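PDB 3UP8: putative 2,5-diketo-D-gluconic acid reductase B from Sinorhizobium meliloti, which probably reduces methylglyoxal to hydroxyacetone with NADPH, as a TIM-barrel member of the aldo/keto reductase family. Local coordinates for residues 48-53 against 73-78; 61-66 against 246-251; 163-168 against 194-199; 180-185 against 204-209. All coordinates share one frame; numbering follows the deposited sequence.

Contact 1 of 4, residues 48-53 against 73-78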
loop_
_atom_site.group_PDB
_atom_site.type_symbol
_atom_site.label_atom_id
_atom_site.label_comp_id
_atom_site.label_asym_id
_atom_site.label_seq_id
_atom_site.Cartn_x
_atom_site.Cartn_y
_atom_site.Cartn_z
ATOM N N GLU A 48 -13.895 -7.212 11.432
ATOM C CA GLU A 48 -12.632 -7.915 11.169
ATOM C C GLU A 48 -11.418 -7.094 11.624
ATOM O O GLU A 48 -10.493 -7.634 12.239
ATOM C CB GLU A 48 -12.495 -8.273 9.688
ATOM C CG GLU A 48 -13.358 -9.438 9.219
ATOM C CD GLU A 48 -13.211 -9.715 7.726
ATOM O OE1 GLU A 48 -13.367 -8.778 6.910
ATOM O OE2 GLU A 48 -12.939 -10.879 7.361
ATOM N N VAL A 49 -11.428 -5.792 11.325
ATOM C CA VAL A 49 -10.373 -4.872 11.774
ATOM C C VAL A 49 -10.255 -4.818 13.307
ATOM O O VAL A 49 -9.145 -4.901 13.849
ATOM C CB VAL A 49 -10.564 -3.438 11.173
ATOM C CG1 VAL A 49 -9.687 -2.404 11.882
ATOM C CG2 VAL A 49 -10.283 -3.451 9.679
ATOM N N LEU A 50 -11.389 -4.689 14.000
ATOM C CA LEU A 50 -11.383 -4.605 15.466
ATOM C C LEU A 50 -10.867 -5.882 16.134
ATOM O O LEU A 50 -10.285 -5.828 17.217
ATOM C CB LEU A 50 -12.777 -4.304 16.010
ATOM C CG LEU A 50 -13.382 -2.914 15.909
ATOM C CD1 LEU A 50 -14.791 -2.970 16.484
ATOM C CD2 LEU A 50 -12.539 -1.881 16.629
ATOM N N ARG A 51 -11.098 -7.021 15.488
ATOM C CA ARG A 51 -10.626 -8.305 15.978
ATOM C C ARG A 51 -9.138 -8.515 15.682
ATOM O O ARG A 51 -8.362 -8.851 16.585
ATOM C CB ARG A 51 -11.447 -9.435 15.352
ATOM C CG ARG A 51 -11.324 -10.793 16.066
ATOM C CD ARG A 51 -11.675 -11.938 15.119
ATOM N NE ARG A 51 -12.867 -11.630 14.324
ATOM C CZ ARG A 51 -13.025 -11.943 13.037
ATOM N NH1 ARG A 51 -12.064 -12.584 12.377
ATOM N NH2 ARG A 51 -14.146 -11.605 12.408
ATOM N N ILE A 52 -8.735 -8.297 14.433
ATOM C CA ILE A 52 -7.414 -8.739 13.974
ATOM C C ILE A 52 -6.305 -7.690 14.102
ATOM O O ILE A 52 -5.174 -8.031 14.463
ATOM C CB ILE A 52 -7.494 -9.296 12.533
ATOM C CG1 ILE A 52 -8.424 -10.509 12.503
ATOM C CG2 ILE A 52 -6.125 -9.703 12.015
ATOM C CD1 ILE A 52 -9.514 -10.391 11.472
ATOM N N LEU A 53 -6.616 -6.423 13.819
ATOM C CA LEU A 53 -5.595 -5.370 13.915
ATOM C C LEU A 53 -4.866 -5.296 15.275
ATOM O O LEU A 53 -3.645 -5.152 15.294
ATOM C CB LEU A 53 -6.134 -3.997 13.472
ATOM C CG LEU A 53 -5.147 -2.821 13.379
ATOM C CD1 LEU A 53 -3.884 -3.205 12.613
ATOM C CD2 LEU A 53 -5.821 -1.616 12.726
ATOM N N GLU A 73 -12.293 3.267 8.789
ATOM C CA GLU A 73 -11.337 4.164 9.466
ATOM C C GLU A 73 -11.587 4.259 10.973
ATOM O O GLU A 73 -10.634 4.265 11.770
ATOM C CB GLU A 73 -11.383 5.574 8.873
ATOM C CG GLU A 73 -10.632 5.749 7.556
ATOM C CD GLU A 73 -10.910 7.117 6.923
ATOM O OE1 GLU A 73 -12.093 7.556 6.926
ATOM O OE2 GLU A 73 -9.948 7.758 6.444
ATOM N N ALA A 74 -12.863 4.336 11.361
ATOM C CA ALA A 74 -13.236 4.390 12.778
ATOM C C ALA A 74 -12.632 3.228 13.581
ATOM O O ALA A 74 -12.079 3.426 14.667
ATOM C CB ALA A 74 -14.780 4.428 12.940
ATOM N N GLU A 75 -12.716 2.028 13.027
ATOM C CA GLU A 75 -12.241 0.830 13.717
ATOM C C GLU A 75 -10.715 0.764 13.705
ATOM O O GLU A 75 -10.113 0.311 14.678
ATOM C CB GLU A 75 -12.883 -0.420 13.097
ATOM C CG GLU A 75 -14.405 -0.510 13.354
ATOM C CD GLU A 75 -15.272 0.211 12.323
ATOM O OE1 GLU A 75 -14.749 0.977 11.477
ATOM O OE2 GLU A 75 -16.509 0.007 12.358
ATOM N N VAL A 76 -10.088 1.233 12.618
ATOM C CA VAL A 76 -8.635 1.375 12.589
ATOM C C VAL A 76 -8.186 2.281 13.736
ATOM O O VAL A 76 -7.271 1.928 14.475
ATOM C CB VAL A 76 -8.100 1.920 11.221
ATOM C CG1 VAL A 76 -6.627 2.321 11.337
ATOM C CG2 VAL A 76 -8.269 0.872 10.119
ATOM N N GLY A 77 -8.834 3.438 13.873
ATOM C CA GLY A 77 -8.536 4.406 14.936
ATOM C C GLY A 77 -8.681 3.804 16.330
ATOM O O GLY A 77 -7.802 3.962 17.173
ATOM N N GLU A 78 -9.773 3.078 16.547
ATOM C CA GLU A 78 -10.024 2.420 17.843
ATOM C C GLU A 78 -8.955 1.365 18.150
ATOM O O GLU A 78 -8.386 1.347 19.239
ATOM C CB GLU A 78 -11.411 1.765 17.850
ATOM C CG GLU A 78 -11.815 1.206 19.227
ATOM C CD GLU A 78 -13.190 0.553 19.227
ATOM O OE1 GLU A 78 -14.093 1.083 18.550
ATOM O OE2 GLU A 78 -13.365 -0.486 19.903
#
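Leu50 lies across Glu75 at an oblique angle, near the point where the two helix backbones come closest, their CA atoms 5.8 Å apart. The branch point of the leucine, Leu50 CG, is 3.7 Å from Glu75 CG, so the aliphatic part of the glutamate does the touching. Glu75 CB and CG lie against the leucine, and the bend at chi2 (87°) then carries the carboxylate away from the interface. Farther along, Leu50 CD2 comes up to the carboxylate carbon of Glu78, with Leu50 CD2 and Glu78 CD 3.6 Å apart. Glu78 reaches out extended beyond CG, and its OE2 makes a salt bridge with Lys82. Replacing Leu50 with an alanine would probably leave a gap between the helices and strip both Glu75 CG and Glu78 CD of their apolar cover. On the buried side, valine meets valine: Val49 CG1 approaches Val76 CG2 at 4.0 Å and also rests on the backbone at Val76 N. Leu53 CD2 closes this row at 4.1 Å from Val76 CA. No hydrogen bond joins the segments. Helices 46-59 and 73-83 run nearly parallel here, 25° apart, as adjacent outer helices of the barrel; below them Leu53 and Val76 both rest on Val64 of strand 63-65, Leu53 also reaches Phe39, and Val76 touches Leu117 of helix 103-117.

Contact 2 of 4, residues 61-66 against 246-251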
loop_
_atom_site.group_PDB
_atom_site.type_symbol
_atom_site.label_atom_id
_atom_site.label_comp_id
_atom_site.label_asym_id
_atom_site.label_seq_id
_atom_site.Cartn_x
_atom_site.Cartn_y
_atom_site.Cartn_z
ATOM N N PHE A 61 3.371 -5.598 13.511
ATOM C CA PHE A 61 3.006 -4.706 12.392
ATOM C C PHE A 61 3.062 -3.267 12.864
ATOM O O PHE A 61 2.571 -2.957 13.948
ATOM C CB PHE A 61 1.582 -4.974 11.904
ATOM C CG PHE A 61 1.489 -6.002 10.829
ATOM C CD1 PHE A 61 1.479 -5.621 9.485
ATOM C CD2 PHE A 61 1.399 -7.353 11.149
ATOM C CE1 PHE A 61 1.385 -6.586 8.475
ATOM C CE2 PHE A 61 1.309 -8.316 10.153
ATOM C CZ PHE A 61 1.302 -7.938 8.818
ATOM N N ARG A 62 3.666 -2.397 12.053
ATOM C CA ARG A 62 3.769 -0.975 12.399
ATOM C C ARG A 62 3.338 -0.053 11.255
ATOM O O ARG A 62 3.615 1.146 11.275
ATOM C CB ARG A 62 5.196 -0.634 12.818
ATOM C CG ARG A 62 5.653 -1.254 14.136
ATOM C CD ARG A 62 4.869 -0.702 15.337
ATOM N NE ARG A 62 5.341 -1.295 16.583
ATOM C CZ ARG A 62 4.862 -2.414 17.120
ATOM N NH1 ARG A 62 3.882 -3.074 16.531
ATOM N NH2 ARG A 62 5.376 -2.876 18.254
ATOM N N HIS A 63 2.686 -0.623 10.251
ATOM C CA HIS A 63 2.215 0.116 9.100
ATOM C C HIS A 63 0.782 -0.341 8.920
ATOM O O HIS A 63 0.511 -1.526 8.811
ATOM C CB HIS A 63 3.122 -0.204 7.889
ATOM C CG HIS A 63 2.614 0.290 6.571
ATOM N ND1 HIS A 63 3.243 -0.018 5.381
ATOM C CD2 HIS A 63 1.538 1.043 6.242
ATOM C CE1 HIS A 63 2.573 0.521 4.380
ATOM N NE2 HIS A 63 1.542 1.179 4.874
ATOM N N VAL A 64 -0.151 0.603 8.975
ATOM C CA VAL A 64 -1.564 0.294 8.792
ATOM C C VAL A 64 -2.114 1.164 7.664
ATOM O O VAL A 64 -1.890 2.373 7.656
ATOM C CB VAL A 64 -2.399 0.545 10.073
ATOM C CG1 VAL A 64 -3.856 0.188 9.819
ATOM C CG2 VAL A 64 -1.846 -0.281 11.263
ATOM N N ASP A 65 -2.808 0.524 6.725
ATOM C CA ASP A 65 -3.333 1.184 5.532
ATOM C C ASP A 65 -4.852 1.104 5.431
ATOM O O ASP A 65 -5.440 0.010 5.449
ATOM C CB ASP A 65 -2.687 0.589 4.279
ATOM C CG ASP A 65 -3.159 1.260 3.007
ATOM O OD1 ASP A 65 -4.275 0.923 2.533
ATOM O OD2 ASP A 65 -2.402 2.111 2.483
ATOM N N THR A 66 -5.489 2.267 5.292
ATOM C CA THR A 66 -6.949 2.351 5.172
ATOM C C THR A 66 -7.334 3.417 4.121
ATOM O O THR A 66 -6.460 3.908 3.392
ATOM C CB THR A 66 -7.600 2.576 6.575
ATOM O OG1 THR A 66 -9.029 2.467 6.492
ATOM C CG2 THR A 66 -7.194 3.939 7.165
ATOM N N ILE A 246 6.774 -1.899 -1.517
ATOM C CA ILE A 246 6.134 -2.103 -0.237
ATOM C C ILE A 246 4.950 -3.010 -0.536
ATOM O O ILE A 246 4.371 -2.930 -1.625
ATOM C CB ILE A 246 5.643 -0.748 0.322
ATOM C CG1 ILE A 246 6.841 0.184 0.531
ATOM C CG2 ILE A 246 4.824 -0.919 1.598
ATOM C CD1 ILE A 246 6.582 1.634 0.115
ATOM N N VAL A 247 4.590 -3.870 0.416
ATOM C CA VAL A 247 3.457 -4.765 0.219
ATOM C C VAL A 247 2.430 -4.640 1.363
ATOM O O VAL A 247 2.793 -4.564 2.531
ATOM C CB VAL A 247 3.940 -6.248 -0.022
ATOM C CG1 VAL A 247 4.718 -6.781 1.185
ATOM C CG2 VAL A 247 2.772 -7.155 -0.363
ATOM N N LEU A 248 1.155 -4.587 0.999
ATOM C CA LEU A 248 0.040 -4.616 1.950
ATOM C C LEU A 248 -0.558 -6.019 1.990
ATOM O O LEU A 248 -0.781 -6.626 0.953
ATOM C CB LEU A 248 -1.043 -3.611 1.535
ATOM C CG LEU A 248 -0.604 -2.137 1.522
ATOM C CD1 LEU A 248 -1.753 -1.250 1.059
ATOM C CD2 LEU A 248 -0.098 -1.706 2.894
ATOM N N SER A 249 -0.801 -6.543 3.178
ATOM C CA SER A 249 -1.448 -7.842 3.265
ATOM C C SER A 249 -2.811 -7.721 3.919
ATOM O O SER A 249 -3.026 -6.856 4.773
ATOM C CB SER A 249 -0.581 -8.859 4.000
ATOM O OG SER A 249 -0.105 -8.334 5.227
ATOM N N LYS A 250 -3.726 -8.570 3.470
ATOM C CA LYS A 250 -5.023 -8.718 4.094
ATOM C C LYS A 250 -5.027 -10.052 4.842
ATOM O O LYS A 250 -4.925 -11.135 4.249
ATOM C CB LYS A 250 -6.139 -8.628 3.049
ATOM C CG LYS A 250 -7.559 -8.660 3.625
ATOM C CD LYS A 250 -8.163 -10.045 3.481
ATOM C CE LYS A 250 -9.624 -10.060 3.869
ATOM N NZ LYS A 250 -10.224 -11.378 3.544
ATOM N N THR A 251 -5.101 -9.948 6.159
ATOM C CA THR A 251 -5.084 -11.104 7.032
ATOM C C THR A 251 -6.355 -11.050 7.873
ATOM O O THR A 251 -6.429 -10.302 8.845
ATOM C CB THR A 251 -3.841 -11.077 7.948
ATOM O OG1 THR A 251 -3.845 -9.864 8.705
ATOM C CG2 THR A 251 -2.546 -11.124 7.124
#
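Three flat groups of residues 61-66, the Phe61 and His63 rings and the Asp65 carboxylate, receive the side chains of strand 246-249. His63 takes Ile246 CG2 at its edge, in the ring plane, 3.9 Å from His63 CE1, while Leu248 CD2 approaches the same CE1 obliquely at 3.8 Å. Phe91 meets this imidazole edge-to-face, and Pro35 O accepts a hydrogen bond from His63 ND1, which fixes the ring's rotation. At the rim of Phe61, near the ring plane, lies Ser249 OG, 3.9 Å from Phe61 CZ and weakly hydrogen-bonded to Gly38 O. The Asp65 carboxylate is covered on one face by a methyl group: Leu248 CD1 sits almost straight above Asp65 CG at 3.5 Å. With Asp65 CG trans to the backbone N (chi1 -178°), the carboxylate projects into the barrel interior, and Leu248 forks across it, its CD2 reaching back to Asp65 CB at 3.7 Å. The strands do not pair; their axes pass 8.5 Å apart at 66°. His63, Asp65, Ile246 and Leu248 meet in the barrel core, whereas Phe61 and Ser249 pack against helix 254-261. Asp65 OD1 is salt-bridged to Lys95, predicted to lower the pKa of Tyr70, the probable proton donor. The hydrocarbon lid is likely to keep water from one carboxylate face and strengthen the Asp65–Lys95 attraction, consistent with a second-shell part in placing the lysine.

Contact 3 of 4, residues 163-168 against 194-199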
loop_
_atom_site.group_PDB
_atom_site.type_symbol
_atom_site.label_atom_id
_atom_site.label_comp_id
_atom_site.label_asym_id
_atom_site.label_seq_id
_atom_site.Cartn_x
_atom_site.Cartn_y
_atom_site.Cartn_z
ATOM N N THR A 163 2.297 8.449 -16.854
ATOM C CA THR A 163 2.057 9.809 -17.304
ATOM C C THR A 163 1.563 10.653 -16.126
ATOM O O THR A 163 2.022 11.775 -15.919
ATOM C CB THR A 163 1.027 9.836 -18.458
ATOM O OG1 THR A 163 1.517 9.010 -19.522
ATOM C CG2 THR A 163 0.863 11.256 -18.982
ATOM N N GLN A 164 0.659 10.081 -15.333
ATOM C CA GLN A 164 0.080 10.791 -14.193
ATOM C C GLN A 164 1.049 10.908 -13.019
ATOM O O GLN A 164 0.975 11.864 -12.235
ATOM C CB GLN A 164 -1.222 10.118 -13.777
ATOM C CG GLN A 164 -2.272 10.133 -14.895
ATOM C CD GLN A 164 -3.388 9.137 -14.674
ATOM O OE1 GLN A 164 -3.214 8.095 -14.026
ATOM N NE2 GLN A 164 -4.552 9.450 -15.210
HETATM N N MSE A 165 1.939 9.927 -12.895
HETATM C CA MSE A 165 2.975 9.952 -11.883
HETATM C C MSE A 165 3.891 11.138 -12.164
HETATM O O MSE A 165 4.201 11.919 -11.262
HETATM C CB MSE A 165 3.785 8.646 -11.889
HETATM C CG MSE A 165 2.993 7.422 -11.388
HETATM SE SE MSE A 165 3.917 5.745 -11.838
HETATM C CE MSE A 165 5.437 5.973 -10.694
ATOM N N GLU A 166 4.296 11.276 -13.429
ATOM C CA GLU A 166 5.178 12.367 -13.837
ATOM C C GLU A 166 4.476 13.695 -13.598
ATOM O O GLU A 166 5.091 14.628 -13.080
ATOM C CB GLU A 166 5.622 12.204 -15.300
ATOM C CG GLU A 166 6.660 11.082 -15.484
ATOM C CD GLU A 166 6.738 10.518 -16.914
ATOM O OE1 GLU A 166 6.259 11.175 -17.879
ATOM O OE2 GLU A 166 7.287 9.397 -17.069
ATOM N N GLU A 167 3.189 13.761 -13.948
ATOM C CA GLU A 167 2.399 14.977 -13.748
ATOM C C GLU A 167 2.278 15.321 -12.260
ATOM O O GLU A 167 2.494 16.459 -11.874
ATOM C CB GLU A 167 1.004 14.880 -14.403
ATOM C CG GLU A 167 0.095 16.083 -14.087
ATOM C CD GLU A 167 -1.298 16.002 -14.703
ATOM O OE1 GLU A 167 -1.920 14.915 -14.698
ATOM O OE2 GLU A 167 -1.787 17.050 -15.173
ATOM N N ALA A 168 1.949 14.332 -11.432
ATOM C CA ALA A 168 1.866 14.567 -9.979
ATOM C C ALA A 168 3.173 15.082 -9.372
ATOM O O ALA A 168 3.169 16.062 -8.628
ATOM C CB ALA A 168 1.354 13.316 -9.248
ATOM N N GLN A 194 9.834 1.495 -13.141
ATOM C CA GLN A 194 10.929 2.259 -13.727
ATOM C C GLN A 194 10.685 3.754 -13.543
ATOM O O GLN A 194 11.603 4.493 -13.202
ATOM C CB GLN A 194 11.144 1.882 -15.205
ATOM C CG GLN A 194 11.543 0.383 -15.367
ATOM C CD GLN A 194 11.879 -0.045 -16.802
ATOM O OE1 GLN A 194 11.243 0.395 -17.766
ATOM N NE2 GLN A 194 12.862 -0.936 -16.938
ATOM N N THR A 195 9.445 4.186 -13.749
ATOM C CA THR A 195 9.082 5.591 -13.527
ATOM C C THR A 195 9.200 5.941 -12.047
ATOM O O THR A 195 9.755 6.975 -11.699
ATOM C CB THR A 195 7.673 5.902 -14.067
ATOM O OG1 THR A 195 7.661 5.707 -15.480
ATOM C CG2 THR A 195 7.251 7.333 -13.773
ATOM N N ALA A 196 8.699 5.069 -11.172
ATOM C CA ALA A 196 8.826 5.301 -9.725
ATOM C C ALA A 196 10.269 5.577 -9.328
ATOM O O ALA A 196 10.561 6.573 -8.670
ATOM C CB ALA A 196 8.265 4.124 -8.936
ATOM N N ARG A 197 11.171 4.692 -9.737
ATOM C CA ARG A 197 12.586 4.806 -9.403
ATOM C C ARG A 197 13.255 6.078 -9.956
ATOM O O ARG A 197 14.057 6.712 -9.265
ATOM C CB ARG A 197 13.335 3.538 -9.837
ATOM C CG ARG A 197 13.036 2.343 -8.931
ATOM C CD ARG A 197 13.490 1.035 -9.549
ATOM N NE ARG A 197 13.166 -0.114 -8.698
ATOM C CZ ARG A 197 12.919 -1.334 -9.170
ATOM N NH1 ARG A 197 12.948 -1.547 -10.478
ATOM N NH2 ARG A 197 12.624 -2.336 -8.347
ATOM N N ARG A 198 12.907 6.463 -11.178
ATOM C CA ARG A 198 13.373 7.740 -11.732
ATOM C C ARG A 198 12.876 8.941 -10.916
ATOM O O ARG A 198 13.631 9.887 -10.668
ATOM C CB ARG A 198 12.962 7.881 -13.196
ATOM C CG ARG A 198 13.548 9.123 -13.887
ATOM C CD ARG A 198 13.160 9.238 -15.363
ATOM N NE ARG A 198 11.714 9.380 -15.567
ATOM C CZ ARG A 198 11.031 10.514 -15.401
ATOM N NH1 ARG A 198 11.646 11.634 -15.014
ATOM N NH2 ARG A 198 9.726 10.525 -15.616
ATOM N N LEU A 199 11.621 8.888 -10.473
ATOM C CA LEU A 199 11.032 10.003 -9.732
ATOM C C LEU A 199 11.322 9.941 -8.229
ATOM O O LEU A 199 11.041 10.884 -7.494
ATOM C CB LEU A 199 9.523 10.105 -10.008
ATOM C CG LEU A 199 9.108 10.351 -11.464
ATOM C CD1 LEU A 199 7.612 10.142 -11.650
ATOM C CD2 LEU A 199 9.507 11.759 -11.946
#
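Selenomethionine Met165 reaches across to the helix at Thr195 and Ala196, and its terminal methyl does most of the touching. Met165 CE lies 3.4 Å from the backbone N of Ala196 and 3.8 Å from Ala196 CB; the bend at chi3 (67°) turns this methyl onto the opposing helix. Thr195 CG2, also 3.8 Å from Met165 CE, flanks it. One turn on, Leu199 CD1 packs on the Met165 backbone, 3.9 Å from Met165 O, and comes within 4.1 Å of Glu166 CG. At the outer rim Glu166 OE2 and Arg198 NH2, 3.1 Å apart, form a salt bridge through one oxygen and one nitrogen, with the carboxylate and guanidinium planes turned 68° apart. Leu199 CG lies over the rim of one guanidinium face. Arg198 NH2 also sits improbably close to Glu166 CG, which leaves the fine detail of this pair doubtful. Behind this first shell, Met201, in the loop after helix 190-199, touches both Met165 and Ala196, and Ile157 of strand 152-158 also supports Met165. Helices 162-171 and 190-199 run 15° from parallel: successive outer helices of a (beta/alpha)8 barrel, apolar inside and bridged by charge at the surface.

Contact 4 of 4, residues 180-185 against 204-209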
loop_
_atom_site.group_PDB
_atom_site.type_symbol
_atom_site.label_atom_id
_atom_site.label_comp_id
_atom_site.label_asym_id
_atom_site.label_seq_id
_atom_site.Cartn_x
_atom_site.Cartn_y
_atom_site.Cartn_z
ATOM N N GLN A 180 0.471 3.724 -4.934
ATOM C CA GLN A 180 -0.098 2.479 -4.497
ATOM C C GLN A 180 -0.919 1.895 -5.635
ATOM O O GLN A 180 -1.874 2.513 -6.121
ATOM C CB GLN A 180 -0.949 2.652 -3.229
ATOM C CG GLN A 180 -1.555 1.326 -2.769
ATOM C CD GLN A 180 -2.258 1.395 -1.425
ATOM O OE1 GLN A 180 -1.768 2.018 -0.468
ATOM N NE2 GLN A 180 -3.403 0.720 -1.332
ATOM N N VAL A 181 -0.507 0.709 -6.071
ATOM C CA VAL A 181 -1.095 0.039 -7.224
ATOM C C VAL A 181 -1.237 -1.464 -6.971
ATOM O O VAL A 181 -0.569 -2.027 -6.101
ATOM C CB VAL A 181 -0.229 0.219 -8.493
ATOM C CG1 VAL A 181 -0.140 1.710 -8.899
ATOM C CG2 VAL A 181 1.173 -0.390 -8.310
ATOM N N GLU A 182 -2.135 -2.091 -7.731
ATOM C CA GLU A 182 -2.258 -3.554 -7.760
ATOM C C GLU A 182 -0.944 -4.130 -8.265
ATOM O O GLU A 182 -0.453 -3.716 -9.299
ATOM C CB GLU A 182 -3.375 -3.955 -8.719
ATOM C CG GLU A 182 -3.597 -5.439 -8.798
ATOM C CD GLU A 182 -4.744 -5.811 -9.707
ATOM O OE1 GLU A 182 -5.612 -4.958 -9.969
ATOM O OE2 GLU A 182 -4.768 -6.973 -10.153
ATOM N N TYR A 183 -0.362 -5.066 -7.522
ATOM C CA TYR A 183 0.897 -5.676 -7.952
ATOM C C TYR A 183 1.012 -7.068 -7.333
ATOM O O TYR A 183 0.939 -7.231 -6.116
ATOM C CB TYR A 183 2.088 -4.787 -7.570
ATOM C CG TYR A 183 3.411 -5.163 -8.216
ATOM C CD1 TYR A 183 3.463 -5.837 -9.438
ATOM C CD2 TYR A 183 4.621 -4.828 -7.593
ATOM C CE1 TYR A 183 4.699 -6.179 -10.027
ATOM C CE2 TYR A 183 5.854 -5.154 -8.173
ATOM C CZ TYR A 183 5.881 -5.820 -9.382
ATOM O OH TYR A 183 7.113 -6.134 -9.917
ATOM N N HIS A 184 1.155 -8.059 -8.209
ATOM C CA HIS A 184 1.238 -9.470 -7.841
ATOM C C HIS A 184 1.880 -10.162 -9.047
ATOM O O HIS A 184 2.068 -9.530 -10.087
ATOM C CB HIS A 184 -0.155 -10.039 -7.546
ATOM C CG HIS A 184 -1.180 -9.701 -8.586
ATOM N ND1 HIS A 184 -1.212 -10.299 -9.831
ATOM C CD2 HIS A 184 -2.221 -8.834 -8.560
ATOM C CE1 HIS A 184 -2.212 -9.795 -10.533
ATOM N NE2 HIS A 184 -2.844 -8.906 -9.784
ATOM N N PRO A 185 2.232 -11.452 -8.918
ATOM C CA PRO A 185 2.977 -12.092 -10.018
ATOM C C PRO A 185 2.286 -12.062 -11.399
ATOM O O PRO A 185 2.973 -12.105 -12.429
ATOM C CB PRO A 185 3.143 -13.527 -9.522
ATOM C CG PRO A 185 3.162 -13.387 -8.010
ATOM C CD PRO A 185 2.136 -12.324 -7.731
ATOM N N THR A 204 3.664 0.959 -3.705
ATOM C CA THR A 204 3.000 0.154 -2.709
ATOM C C THR A 204 2.043 -0.838 -3.371
ATOM O O THR A 204 1.141 -0.442 -4.095
ATOM C CB THR A 204 2.267 1.003 -1.678
ATOM O OG1 THR A 204 3.211 1.860 -1.031
ATOM C CG2 THR A 204 1.606 0.092 -0.619
ATOM N N SER A 205 2.255 -2.122 -3.093
ATOM C CA SER A 205 1.467 -3.205 -3.687
ATOM C C SER A 205 0.210 -3.543 -2.890
ATOM O O SER A 205 0.275 -3.706 -1.667
ATOM C CB SER A 205 2.334 -4.469 -3.782
ATOM O OG SER A 205 1.516 -5.618 -3.947
ATOM N N TYR A 206 -0.922 -3.654 -3.590
ATOM C CA TYR A 206 -2.095 -4.343 -3.050
ATOM C C TYR A 206 -2.465 -5.544 -3.934
ATOM O O TYR A 206 -2.023 -5.636 -5.092
ATOM C CB TYR A 206 -3.301 -3.409 -2.799
ATOM C CG TYR A 206 -3.952 -2.779 -4.026
ATOM C CD1 TYR A 206 -4.868 -3.493 -4.798
ATOM C CD2 TYR A 206 -3.679 -1.457 -4.382
ATOM C CE1 TYR A 206 -5.483 -2.916 -5.915
ATOM C CE2 TYR A 206 -4.292 -0.867 -5.498
ATOM C CZ TYR A 206 -5.194 -1.607 -6.252
ATOM O OH TYR A 206 -5.816 -1.053 -7.347
ATOM N N TYR A 207 -3.261 -6.452 -3.366
ATOM C CA TYR A 207 -3.710 -7.700 -4.024
ATOM C C TYR A 207 -2.558 -8.659 -4.335
ATOM O O TYR A 207 -2.560 -9.328 -5.371
ATOM C CB TYR A 207 -4.518 -7.425 -5.307
ATOM C CG TYR A 207 -6.005 -7.667 -5.161
ATOM C CD1 TYR A 207 -6.925 -6.723 -5.607
ATOM C CD2 TYR A 207 -6.495 -8.849 -4.588
ATOM C CE1 TYR A 207 -8.296 -6.939 -5.478
ATOM C CE2 TYR A 207 -7.864 -9.075 -4.451
ATOM C CZ TYR A 207 -8.760 -8.102 -4.901
ATOM O OH TYR A 207 -10.112 -8.281 -4.762
ATOM N N ALA A 208 -1.580 -8.712 -3.440
ATOM C CA ALA A 208 -0.446 -9.643 -3.558
ATOM C C ALA A 208 -0.876 -11.090 -3.873
ATOM O O ALA A 208 -0.193 -11.786 -4.618
ATOM C CB ALA A 208 0.389 -9.610 -2.294
HETATM N N MSE A 209 -2.000 -11.523 -3.305
HETATM C CA MSE A 209 -2.496 -12.908 -3.459
HETATM C C MSE A 209 -3.256 -13.147 -4.774
HETATM O O MSE A 209 -3.675 -14.278 -5.059
HETATM C CB MSE A 209 -3.410 -13.288 -2.283
HETATM C CG MSE A 209 -2.777 -13.249 -0.909
HETATM SE SE MSE A 209 -1.240 -14.436 -0.796
HETATM C CE MSE A 209 0.201 -13.183 -1.023
#
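Tyr206 lays its ring over the peptide joining Val181 and Glu182. Its CG stands between the backbone N and the carbonyl carbon (chi1 66°), which swings the ring from CB across the neighbouring strand. CG lies near Val181 O; along one side CD2 meets Val181 C and Tyr206 CE2 meets Glu182 N at 3.3 Å; along the other, CD1 faces Glu182 CA and Tyr206 CE1 touches Glu182 CB at 3.7 Å. Tyr206 CZ is 3.4 Å from Glu182 N. At the tip, the hydroxyl is hydrogen-bonded to Asn159 OD1. A bound acetate, probably from the crystallisation liquor, lies about 3 Å from the side chain and may mark the substrate pocket, consistent with the tyrosine that stacks on the nicotinamide in this family. Putting a leucine at Tyr206 would probably leave Asn159 without its hydroxyl mate and uncover part of the peptide. The backbones pair in parallel: Val181 N to Thr204 O (2.8 Å), Tyr206 N to Val181 O, Tyr183 N to Tyr206 O; Ser205 OG donates to Tyr183 O. Strands 176-182 and 202-206 are joined through helix 190-199 in a beta-alpha-beta crossover; Thr204 also packs on strand 245-249.

All four contacts belong to one (beta/alpha)8 fold. Contacts 1 and 3 join outer helices, lie on opposite sides of the chain's centre and are about 33 Å apart between centres. Contacts 2 and 4 lie in the barrel sheet nearer the centre of the chain, about 11 Å apart between centres: strand 245-249 pairs with strand 202-206, Ser205 N probably hydrogen-bonded to Ile246 O at 2.7 Å. Along the chain, contacts 1 and 2 cross, helix 46-59, strand 63-65 and helix 73-83 being consecutive; contacts 3 and 4 also cross, and both are nested inside the loop closed by contact 2. Asp65 and Gln180 bring contacts 2 and 4 beside Lys95 and Tyr70, the predicted active site.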